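Local coordinates for protein sugar kinase, pfkB family (PDB 2AJR) that probably phosphorylates a sugar phosphate, acting as a 1-phosphofructokinase-like kinase that uses ATP, and binds magnesium, at residues A[245-250]-A[254-259]. Sequence-based numbering, arbitrary orientation.
Sequences NDIVAT and VWLIRS
D246 and I257 exchange two backbone hydrogen bonds, and V248 and W255 exchange two more, so four N-H groups and four carbonyls of this antiparallel pair are satisfied across the hairpin. From I257 N to D246 O the bond is almost straight, 176° at the hydrogen. The V248 N to W255 O bond is more bent, its donor standing above the carbonyl plane. The intervening residues turn their backbone groups outward: I247 and A249 hydrogen-bond to V239 and S237 of strand 236-241, and L256 to E328 of strand 325-329.

With CG anti to the carbonyl carbon (chi1 -42°), the N245 amide turns OD1 toward the aliphatic stem of R258, 3.0 Å from R258 CG. The planes of the N245 amide and the R258 guanidinium are 75° apart, while N245 ND2 is hydrogen-bonded to Y241 O; an alanine here would probably leave Y241 O without this donor and uncover the R258 stem. D246, a buried acid, has OD1 hydrogen-bonded to S240 OG, with K202 a long, weak ion-pair partner.

I247, V254, V248 and I257 suit buried sheet positions because their branched apolar side chains pack between sheet and helices: I247 CG2 meets V254 CG1 at 3.5 Å on the side facing helix 220-233, and V248 CG2 meets I257 CD1 at 3.7 Å on the side facing helix 290-304. The flat W255 ring presents its edge to V248 O and to T250 OG1, 3.6 Å from W255 CZ3, and that hydroxyl accepts a hydrogen bond from E252 N.

Two adjacent strands joined by a short turn make a beta hairpin, here continuing the central sheet of a ribokinase-like alpha/beta fold between helices.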
loop_
_atom_site.group_PDB
_atom_site.type_symbol
_atom_site.label_atom_id
_atom_site.label_comp_id
_atom_site.label_asym_id
_atom_site.label_seq_id
_atom_site.Cartn_x
_atom_site.Cartn_y
_atom_site.Cartn_z
ATOM N N ASN A 245 27.202 14.326 -1.587
ATOM C CA ASN A 245 28.639 14.169 -1.476
ATOM C C ASN A 245 28.947 12.957 -0.636
ATOM O O ASN A 245 28.084 12.447 0.094
ATOM C CB ASN A 245 29.278 15.376 -0.812
ATOM C CG ASN A 245 28.701 16.672 -1.290
ATOM O OD1 ASN A 245 29.077 17.168 -2.348
ATOM N ND2 ASN A 245 27.762 17.232 -0.511
ATOM N N ASP A 246 30.187 12.492 -0.744
ATOM C CA ASP A 246 30.647 11.337 0.017
ATOM C C ASP A 246 32.117 11.487 0.394
ATOM O O ASP A 246 32.970 11.795 -0.444
ATOM C CB ASP A 246 30.425 10.045 -0.778
ATOM C CG ASP A 246 28.954 9.622 -0.818
ATOM O OD1 ASP A 246 28.408 9.180 0.229
ATOM O OD2 ASP A 246 28.349 9.727 -1.903
ATOM N N ILE A 247 32.394 11.278 1.671
ATOM C CA ILE A 247 33.748 11.241 2.174
ATOM C C ILE A 247 34.220 9.810 2.021
ATOM O O ILE A 247 33.547 8.888 2.462
ATOM C CB ILE A 247 33.798 11.668 3.652
ATOM C CG1 ILE A 247 33.348 13.127 3.784
ATOM C CG2 ILE A 247 35.199 11.492 4.212
ATOM C CD1 ILE A 247 32.568 13.413 5.021
ATOM N N VAL A 248 35.346 9.629 1.352
ATOM C CA VAL A 248 35.945 8.334 1.193
ATOM C C VAL A 248 37.235 8.340 1.987
ATOM O O VAL A 248 38.120 9.155 1.720
ATOM C CB VAL A 248 36.232 8.056 -0.273
ATOM C CG1 VAL A 248 36.853 6.672 -0.443
ATOM C CG2 VAL A 248 34.942 8.172 -1.079
ATOM N N ALA A 249 37.326 7.465 2.985
ATOM C CA ALA A 249 38.519 7.349 3.823
ATOM C C ALA A 249 39.167 5.980 3.619
ATOM O O ALA A 249 38.479 4.945 3.668
ATOM C CB ALA A 249 38.155 7.536 5.291
ATOM N N THR A 250 40.479 5.987 3.363
ATOM C CA THR A 250 41.290 4.771 3.345
ATOM C C THR A 250 42.460 4.961 4.292
ATOM O O THR A 250 42.574 5.990 4.972
ATOM C CB THR A 250 41.841 4.408 1.929
ATOM O OG1 THR A 250 43.006 5.192 1.622
ATOM C CG2 THR A 250 40.783 4.601 0.861
ATOM N N VAL A 254 42.080 10.642 3.056
ATOM C CA VAL A 254 40.653 10.983 2.960
ATOM C C VAL A 254 40.364 11.867 1.738
ATOM O O VAL A 254 41.023 12.892 1.529
ATOM C CB VAL A 254 40.139 11.725 4.246
ATOM C CG1 VAL A 254 38.623 11.949 4.193
ATOM C CG2 VAL A 254 40.522 10.960 5.537
ATOM N N TRP A 255 39.361 11.482 0.944
ATOM C CA TRP A 255 38.911 12.296 -0.194
ATOM C C TRP A 255 37.428 12.688 -0.040
ATOM O O TRP A 255 36.725 12.145 0.818
ATOM C CB TRP A 255 39.115 11.545 -1.502
ATOM C CG TRP A 255 40.541 11.242 -1.819
ATOM C CD1 TRP A 255 41.349 11.906 -2.702
ATOM C CD2 TRP A 255 41.331 10.181 -1.276
ATOM N NE1 TRP A 255 42.584 11.329 -2.731
ATOM C CE2 TRP A 255 42.605 10.270 -1.866
ATOM C CE3 TRP A 255 41.087 9.170 -0.341
ATOM C CZ2 TRP A 255 43.634 9.385 -1.552
ATOM C CZ3 TRP A 255 42.100 8.291 -0.035
ATOM C CH2 TRP A 255 43.362 8.401 -0.637
ATOM N N LEU A 256 36.980 13.648 -0.856
ATOM C CA LEU A 256 35.587 14.097 -0.886
ATOM C C LEU A 256 35.125 14.160 -2.310
ATOM O O LEU A 256 35.721 14.869 -3.116
ATOM C CB LEU A 256 35.447 15.477 -0.269
ATOM C CG LEU A 256 34.054 16.110 -0.268
ATOM C CD1 LEU A 256 33.022 15.200 0.405
ATOM C CD2 LEU A 256 34.115 17.495 0.429
ATOM N N ILE A 257 34.076 13.402 -2.620
ATOM C CA ILE A 257 33.461 13.370 -3.942
ATOM C C ILE A 257 32.197 14.231 -3.874
ATOM O O ILE A 257 31.341 14.015 -2.989
ATOM C CB ILE A 257 33.063 11.915 -4.350
ATOM C CG1 ILE A 257 34.259 10.970 -4.231
ATOM C CG2 ILE A 257 32.525 11.880 -5.746
ATOM C CD1 ILE A 257 33.907 9.531 -4.365
ATOM N N ARG A 258 32.073 15.200 -4.780
ATOM C CA ARG A 258 30.901 16.080 -4.788
ATOM C C ARG A 258 30.199 16.071 -6.124
ATOM O O ARG A 258 30.855 16.127 -7.169
ATOM C CB ARG A 258 31.307 17.514 -4.550
ATOM C CG ARG A 258 31.913 17.820 -3.221
ATOM C CD ARG A 258 32.061 19.295 -3.157
ATOM N NE ARG A 258 32.586 19.767 -1.893
ATOM C CZ ARG A 258 31.851 20.193 -0.871
ATOM N NH1 ARG A 258 30.521 20.151 -0.928
ATOM N NH2 ARG A 258 32.463 20.654 0.222
ATOM N N SER A 259 28.869 16.037 -6.092
ATOM C CA SER A 259 28.088 16.272 -7.296
ATOM C C SER A 259 28.311 17.713 -7.760
ATOM O O SER A 259 28.183 18.629 -6.968
ATOM C CB SER A 259 26.604 16.054 -7.023
ATOM O OG SER A 259 25.828 16.512 -8.116
#